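Local coordinates for protein putative phosphoglycolate phosphatase (Lactobacillus delbrueckii, PDB 2HI0) that probably hydrolyses 2-phosphoglycolate to glycolate and phosphate, as a phosphatase of the haloacid dehalogenase (HAD) superfamily, at residues Asp204-Asn209 and Glu235-Glu240; Gly51-Val56 and Val85-Val90; Val131-Asn134 and Ala139-Val142. All coordinates share one frame; numbering follows the deposited sequence.

Overall arrangement
Interactions 1 and 3 are buried helix-on-sheet contacts of the same Rossmann-like parallel sheet, made through different strands and different helices, their centres about 21 Å apart. Interaction 2 is helix against helix, only partly buried, in an all-helical region consistent with the cap of HAD phosphatases; it lies across the chain's centre from interaction 1, with about 33 Å between their centres. Interactions 2 and 3 meet where G51 N comes 3.7 Å from N134 CB. All three are mainly aliphatic and have no hydrogen bond across them. Interaction 2 adds a glutamine amide at its solvent-exposed side, and interaction 3 a serine near the metal site, whereas interaction 1 is purely hydrocarbon.

Interaction 1 (Asp204-Asn209 and Glu235-Glu240); sequences DEIAVN and EAILGE
I206 and the pair A236 and I237 form a small, wholly aliphatic helix-on-sheet contact, in which the C-terminal helix 230-238 packs on a face of the Rossmann-like core sheet of the HAD fold, against strand 204-208. The strand is an inner one, between strands 185-189 and 226-227, and its backbone bonds to Y187 and G189 on one side and to V225 and V227 on the other. The contact is therefore made by side chains that stand out from the sheet.

I206 does most of the reaching. Its CG1 branch leaves beside the backbone N, opposite the carbonyl carbon (chi1 -63°), and continues nearly extended at chi2, which carries CD1 out to the helix. There CD1 meets two successive residues, lying 3.6 Å from A236 CB and 3.8 Å from I237 CG1. A236, the closest in backbone terms, has its CA 7.6 Å from I206 CA and its methyl directed at the strand. The shorter branch of I206 is more distant, with CG2 4.4 Å from A236 CB. I237 is met along its flank, and the two isoleucine chains cross at about a right angle.

The cluster extends beyond these residues: V227 touches both I206 and A236, V186 touches I206, and I188 touches I237. Just past the contact the helix ends in a Schellman motif. G239 takes a positive phi (71°), E240 N bonds to E235 O and G239 N to A236 O, both weakly. At the helix surface E235 forms a salt bridge with K232.

Only methyl and methylene groups meet at this interface, and no polar group is buried between the two segments. Cohesion thus comes from hydrophobic burial and van der Waals contact, without the directional constraint of a hydrogen bond.

Interaction 2 (Gly51-Val56 and Val85-Val90); sequences GVVVAV and VTQTEV. Unlike the reference sequence in segment 85-90: T88 (reference Ala).
The carboxamide of Q87 is the flat group here, and V53 and V90 approach it from different sides. V53 CG1 sits beyond its oxygen end, 3.3 Å from Q87 OE1 and tilted out of the amide plane. V90, one helical turn after Q87, lies under one face, off-centre, with its CG2 3.7 Å from Q87 NE2; V53 CG1 is displaced to the opposite side of the plane. The amide nitrogen is hydrogen-bonded to T57 OG1, which also pairs with V53 O. This link and a bend at chi2 (-61°) bring the amide across toward helix 52-63, with OE1 facing V53.

Deeper in, the contact is valine on valine. V90 CG1, anti to the backbone N (chi1 170°), points between V53 and V56. It lies 3.8 Å from V53 O and 4.1 Å from V56 CG1, and the V90 and V53 side chains cross at about a right angle. V56 CG1 in turn rests on the opposing backbone, 4.0 Å from V90 CA. T86 N-caps helix 87-103, its OG1 accepting from E89 N at 3.0 Å in a nearly straight bond (164°).

The interface thus joins the first turns of helices 52-63 and 87-103, in a helical region consistent with the cap of HAD phosphatases. Their packing continues through V93 and L94, which touch V56, while T57 and L60 of helix 52-63 close on V85 and V90.

Interaction 3 (Val131-Asn134 and Ala139-Val142); sequences VVSN and AVQV
V140 faces strand 128-133 with its two methyls divided between V131 and S133, residues two apart whose side chains both project toward helix 137-147. A chi1 of 168° swings its CG1 to the side opposite the backbone N, where it looks toward V131, whose CG1 is 4.4 Å away, a loose contact. The other branch, CG2, turns to S133 and touches the length of its short side chain, at 4.0 Å from S133 CB and 3.9 Å from S133 OG. The intervening V132 points to the far face of the sheet, onto helix 169-178.

The contact lies at the start of the beta-alpha-beta unit formed by strand 128-133, helix 137-147 and strand 154-158. S133, near the C-terminal end of the strand, also touches M11, and its side chain is about 7 Å from the sodium ion bound at D10, D12 and D190. Its position is consistent with the Ser/Thr of HAD motif II.

V140 gives S133 an apolar neighbour, while S133 OG accepts a hydrogen bond from K135 N. The contact with V140 is van der Waals alone: the methyl packs beside the hydroxyl and can neither donate to it nor accept from it.

Interaction 1 (Asp204-Asn209 and Glu235-Glu240)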
loop_
_atom_site.group_PDB
_atom_site.type_symbol
_atom_site.label_atom_id
_atom_site.label_comp_id
_atom_site.label_asym_id
_atom_site.label_seq_id
_atom_site.Cartn_x
_atom_site.Cartn_y
_atom_site.Cartn_z
ATOM N N ASP A 204 -9.697 11.130 8.848
ATOM C CA ASP A 204 -9.306 10.174 9.869
ATOM C C ASP A 204 -8.634 8.957 9.238
ATOM O O ASP A 204 -8.784 8.659 8.049
ATOM C CB ASP A 204 -10.558 9.684 10.653
ATOM C CG ASP A 204 -11.239 10.772 11.480
ATOM O OD1 ASP A 204 -10.689 11.868 11.628
ATOM O OD2 ASP A 204 -12.347 10.535 12.022
ATOM N N GLU A 205 -7.937 8.212 10.090
ATOM C CA GLU A 205 -7.197 6.999 9.674
ATOM C C GLU A 205 -7.328 5.866 10.690
ATOM O O GLU A 205 -7.340 6.087 11.897
ATOM C CB GLU A 205 -5.696 7.309 9.416
ATOM C CG GLU A 205 -4.963 6.347 8.488
ATOM C CD GLU A 205 -4.058 5.289 9.177
ATOM O OE1 GLU A 205 -3.975 5.176 10.435
ATOM O OE2 GLU A 205 -3.396 4.554 8.378
ATOM N N ILE A 206 -7.454 4.653 10.181
ATOM C CA ILE A 206 -7.419 3.438 10.963
ATOM C C ILE A 206 -6.229 2.628 10.442
ATOM O O ILE A 206 -6.031 2.520 9.193
ATOM C CB ILE A 206 -8.742 2.633 10.788
ATOM C CG1 ILE A 206 -9.934 3.417 11.299
ATOM C CG2 ILE A 206 -8.621 1.249 11.437
ATOM C CD1 ILE A 206 -11.288 2.833 10.797
ATOM N N ALA A 207 -5.413 2.138 11.376
ATOM C CA ALA A 207 -4.255 1.315 11.046
ATOM C C ALA A 207 -4.545 -0.163 11.336
ATOM O O ALA A 207 -5.207 -0.486 12.308
ATOM C CB ALA A 207 -2.975 1.791 11.840
ATOM N N VAL A 208 -4.070 -1.057 10.483
ATOM C CA VAL A 208 -4.243 -2.502 10.648
ATOM C C VAL A 208 -2.866 -3.094 11.003
ATOM O O VAL A 208 -1.841 -2.587 10.562
ATOM C CB VAL A 208 -4.881 -3.159 9.374
ATOM C CG1 VAL A 208 -6.158 -2.379 9.029
ATOM C CG2 VAL A 208 -3.905 -3.242 8.163
ATOM N N ASN A 209 -2.862 -4.164 11.790
ATOM C CA ASN A 209 -1.593 -4.754 12.267
ATOM C C ASN A 209 -1.155 -5.996 11.463
ATOM O O ASN A 209 -0.175 -6.658 11.810
ATOM C CB ASN A 209 -1.677 -5.077 13.769
ATOM C CG ASN A 209 -2.287 -6.450 14.037
ATOM O OD1 ASN A 209 -3.121 -6.924 13.295
ATOM N ND2 ASN A 209 -1.836 -7.098 15.105
ATOM N N GLU A 235 -16.039 -2.708 12.983
ATOM C CA GLU A 235 -16.527 -1.937 14.122
ATOM C C GLU A 235 -15.944 -0.519 14.158
ATOM O O GLU A 235 -16.654 0.447 14.455
ATOM C CB GLU A 235 -16.254 -2.695 15.422
ATOM C CG GLU A 235 -17.014 -4.015 15.487
ATOM C CD GLU A 235 -16.638 -4.864 16.684
ATOM O OE1 GLU A 235 -15.971 -4.333 17.604
ATOM O OE2 GLU A 235 -17.022 -6.055 16.694
ATOM N N ALA A 236 -14.659 -0.392 13.803
ATOM C CA ALA A 236 -13.982 0.914 13.763
ATOM C C ALA A 236 -14.596 1.800 12.687
ATOM O O ALA A 236 -14.807 3.021 12.897
ATOM C CB ALA A 236 -12.509 0.755 13.525
ATOM N N ILE A 237 -14.911 1.210 11.540
ATOM C CA ILE A 237 -15.458 1.994 10.433
ATOM C C ILE A 237 -16.893 2.421 10.773
ATOM O O ILE A 237 -17.293 3.532 10.431
ATOM C CB ILE A 237 -15.369 1.236 9.072
ATOM C CG1 ILE A 237 -13.915 1.092 8.623
ATOM C CG2 ILE A 237 -16.209 1.957 7.985
ATOM C CD1 ILE A 237 -13.672 0.036 7.576
ATOM N N LEU A 238 -17.663 1.558 11.456
ATOM C CA LEU A 238 -19.080 1.811 11.775
ATOM C C LEU A 238 -19.244 2.606 13.076
ATOM O O LEU A 238 -20.318 3.122 13.360
ATOM C CB LEU A 238 -19.869 0.486 11.839
ATOM C CG LEU A 238 -19.944 -0.285 10.515
ATOM C CD1 LEU A 238 -20.638 -1.651 10.739
ATOM C CD2 LEU A 238 -20.611 0.530 9.400
ATOM N N GLY A 239 -18.161 2.737 13.836
ATOM C CA GLY A 239 -18.185 3.392 15.142
ATOM C C GLY A 239 -18.897 2.602 16.221
ATOM O O GLY A 239 -19.297 3.165 17.259
ATOM N N GLU A 240 -19.070 1.305 15.989
ATOM C CA GLU A 240 -19.661 0.420 16.977
ATOM C C GLU A 240 -18.553 -0.135 17.909
ATOM O O GLU A 240 -18.800 -0.611 19.033
ATOM C CB GLU A 240 -20.511 -0.686 16.307
ATOM C CG GLU A 240 -19.907 -1.393 15.112
ATOM O OXT GLU A 240 -17.351 -0.103 17.584
#

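Interaction 2 (Gly51-Val56 and Val85-Val90)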
loop_
_atom_site.group_PDB
_atom_site.type_symbol
_atom_site.label_atom_id
_atom_site.label_comp_id
_atom_site.label_asym_id
_atom_site.label_seq_id
_atom_site.Cartn_x
_atom_site.Cartn_y
_atom_site.Cartn_z
ATOM N N GLY A 51 5.804 3.207 -3.111
ATOM C CA GLY A 51 5.889 3.021 -4.566
ATOM C C GLY A 51 7.095 2.232 -5.004
ATOM O O GLY A 51 8.068 2.029 -4.241
ATOM N N VAL A 52 7.056 1.845 -6.264
ATOM C CA VAL A 52 8.067 0.941 -6.772
ATOM C C VAL A 52 9.454 1.546 -6.925
ATOM O O VAL A 52 10.424 0.859 -6.773
ATOM C CB VAL A 52 7.657 0.282 -8.126
ATOM C CG1 VAL A 52 6.455 -0.623 -7.904
ATOM C CG2 VAL A 52 7.437 1.300 -9.213
ATOM N N VAL A 53 9.539 2.825 -7.209
ATOM C CA VAL A 53 10.868 3.506 -7.313
ATOM C C VAL A 53 11.565 3.490 -5.952
ATOM O O VAL A 53 12.726 3.096 -5.848
ATOM C CB VAL A 53 10.732 4.961 -7.876
ATOM C CG1 VAL A 53 12.048 5.722 -7.781
ATOM C CG2 VAL A 53 10.194 4.953 -9.321
ATOM N N VAL A 54 10.842 3.903 -4.914
ATOM C CA VAL A 54 11.437 3.851 -3.560
ATOM C C VAL A 54 11.735 2.413 -3.130
ATOM O O VAL A 54 12.735 2.167 -2.493
ATOM C CB VAL A 54 10.550 4.600 -2.510
ATOM C CG1 VAL A 54 11.039 4.317 -1.110
ATOM C CG2 VAL A 54 10.496 6.132 -2.807
ATOM N N ALA A 55 10.863 1.483 -3.488
ATOM C CA ALA A 55 11.039 0.067 -3.124
ATOM C C ALA A 55 12.340 -0.481 -3.731
ATOM O O ALA A 55 13.147 -1.144 -3.035
ATOM C CB ALA A 55 9.817 -0.786 -3.588
ATOM N N VAL A 56 12.571 -0.228 -5.023
ATOM C CA VAL A 56 13.808 -0.730 -5.679
ATOM C C VAL A 56 15.045 0.042 -5.160
ATOM O O VAL A 56 16.116 -0.549 -4.945
ATOM C CB VAL A 56 13.683 -0.746 -7.191
ATOM C CG1 VAL A 56 15.009 -1.075 -7.878
ATOM C CG2 VAL A 56 12.621 -1.757 -7.586
ATOM N N VAL A 85 23.925 3.506 -4.990
ATOM C CA VAL A 85 22.602 3.355 -5.585
ATOM C C VAL A 85 22.301 4.537 -6.513
ATOM O O VAL A 85 22.282 5.687 -6.076
ATOM C CB VAL A 85 21.463 3.151 -4.489
ATOM C CG1 VAL A 85 20.090 3.036 -5.149
ATOM C CG2 VAL A 85 21.786 1.927 -3.623
ATOM N N THR A 86 21.975 4.231 -7.758
ATOM C CA THR A 86 21.588 5.263 -8.725
ATOM C C THR A 86 20.173 5.055 -9.262
ATOM O O THR A 86 19.700 3.951 -9.407
ATOM C CB THR A 86 22.585 5.298 -9.903
ATOM O OG1 THR A 86 22.303 4.222 -10.797
ATOM C CG2 THR A 86 23.989 5.200 -9.344
ATOM N N GLN A 87 19.503 6.151 -9.589
ATOM C CA GLN A 87 18.208 6.035 -10.274
ATOM C C GLN A 87 18.246 5.394 -11.660
ATOM O O GLN A 87 17.286 4.767 -12.071
ATOM C CB GLN A 87 17.443 7.327 -10.272
ATOM C CG GLN A 87 17.093 7.776 -8.860
ATOM C CD GLN A 87 16.181 6.771 -8.083
ATOM O OE1 GLN A 87 15.151 6.367 -8.610
ATOM N NE2 GLN A 87 16.610 6.310 -6.902
ATOM N N THR A 88 19.374 5.507 -12.344
ATOM C CA THR A 88 19.541 4.805 -13.580
ATOM C C THR A 88 19.451 3.302 -13.348
ATOM O O THR A 88 18.763 2.600 -14.104
ATOM C CB THR A 88 20.881 5.204 -14.245
ATOM O OG1 THR A 88 20.863 6.607 -14.536
ATOM C CG2 THR A 88 21.162 4.430 -15.537
ATOM N N GLU A 89 20.123 2.799 -12.325
ATOM C CA GLU A 89 19.998 1.383 -12.030
ATOM C C GLU A 89 18.591 1.002 -11.544
ATOM O O GLU A 89 18.089 -0.065 -11.907
ATOM C CB GLU A 89 21.067 0.961 -11.032
ATOM C CG GLU A 89 21.175 -0.555 -10.852
ATOM C CD GLU A 89 21.593 -1.329 -12.096
ATOM O OE1 GLU A 89 22.091 -0.735 -13.087
ATOM O OE2 GLU A 89 21.436 -2.576 -12.069
ATOM N N VAL A 90 17.974 1.851 -10.716
ATOM C CA VAL A 90 16.573 1.650 -10.303
ATOM C C VAL A 90 15.672 1.425 -11.549
ATOM O O VAL A 90 14.886 0.434 -11.616
ATOM C CB VAL A 90 16.076 2.812 -9.430
ATOM C CG1 VAL A 90 14.543 2.726 -9.207
ATOM C CG2 VAL A 90 16.805 2.774 -8.082
#

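Interaction 3 (Val131-Asn134 and Ala139-Val142)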
loop_
_atom_site.group_PDB
_atom_site.type_symbol
_atom_site.label_atom_id
_atom_site.label_comp_id
_atom_site.label_asym_id
_atom_site.label_seq_id
_atom_site.Cartn_x
_atom_site.Cartn_y
_atom_site.Cartn_z
ATOM N N VAL A 131 -10.302 1.930 -3.173
ATOM C CA VAL A 131 -8.896 1.538 -3.039
ATOM C C VAL A 131 -8.046 2.651 -3.642
ATOM O O VAL A 131 -8.303 3.099 -4.747
ATOM C CB VAL A 131 -8.570 0.244 -3.782
ATOM C CG1 VAL A 131 -7.013 -0.090 -3.671
ATOM C CG2 VAL A 131 -9.430 -0.877 -3.308
ATOM N N VAL A 132 -7.092 3.119 -2.865
ATOM C CA VAL A 132 -6.088 4.086 -3.325
ATOM C C VAL A 132 -4.748 3.560 -2.816
ATOM O O VAL A 132 -4.500 3.472 -1.607
ATOM C CB VAL A 132 -6.391 5.519 -2.857
ATOM C CG1 VAL A 132 -5.247 6.472 -3.281
ATOM C CG2 VAL A 132 -7.733 5.979 -3.407
ATOM N N SER A 133 -3.881 3.191 -3.742
ATOM C CA SER A 133 -2.667 2.389 -3.455
ATOM C C SER A 133 -1.457 2.935 -4.248
ATOM O O SER A 133 -1.596 3.403 -5.381
ATOM C CB SER A 133 -2.965 0.954 -3.879
ATOM O OG SER A 133 -1.833 0.113 -3.866
ATOM N N ASN A 134 -0.267 2.777 -3.672
ATOM C CA ASN A 134 0.999 3.082 -4.373
ATOM C C ASN A 134 1.482 1.926 -5.243
ATOM O O ASN A 134 2.472 2.089 -5.952
ATOM C CB ASN A 134 2.154 3.468 -3.389
ATOM C CG ASN A 134 2.131 4.967 -3.016
ATOM O OD1 ASN A 134 1.449 5.762 -3.681
ATOM N ND2 ASN A 134 2.845 5.325 -1.951
ATOM N N ALA A 139 -1.554 -3.121 -12.080
ATOM C CA ALA A 139 -1.663 -4.278 -11.193
ATOM C C ALA A 139 -2.864 -4.095 -10.225
ATOM O O ALA A 139 -3.624 -5.031 -9.986
ATOM C CB ALA A 139 -0.382 -4.483 -10.387
ATOM N N VAL A 140 -3.095 -2.880 -9.741
ATOM C CA VAL A 140 -4.256 -2.608 -8.920
ATOM C C VAL A 140 -5.561 -2.983 -9.660
ATOM O O VAL A 140 -6.451 -3.623 -9.091
ATOM C CB VAL A 140 -4.334 -1.116 -8.485
ATOM C CG1 VAL A 140 -5.756 -0.786 -7.845
ATOM C CG2 VAL A 140 -3.184 -0.789 -7.460
ATOM N N GLN A 141 -5.705 -2.505 -10.890
ATOM C CA GLN A 141 -6.910 -2.760 -11.673
ATOM C C GLN A 141 -7.168 -4.268 -11.919
ATOM O O GLN A 141 -8.311 -4.739 -11.767
ATOM C CB GLN A 141 -6.876 -1.963 -12.988
ATOM C CG GLN A 141 -6.831 -0.438 -12.854
ATOM C CD GLN A 141 -7.930 0.127 -12.008
ATOM O OE1 GLN A 141 -9.067 -0.382 -11.987
ATOM N NE2 GLN A 141 -7.604 1.180 -11.290
ATOM N N VAL A 142 -6.125 -5.027 -12.251
ATOM C CA VAL A 142 -6.252 -6.460 -12.435
ATOM C C VAL A 142 -6.745 -7.130 -11.145
ATOM O O VAL A 142 -7.624 -7.981 -11.154
ATOM C CB VAL A 142 -4.929 -7.142 -12.872
ATOM C CG1 VAL A 142 -5.049 -8.664 -12.807
ATOM C CG2 VAL A 142 -4.610 -6.789 -14.285
#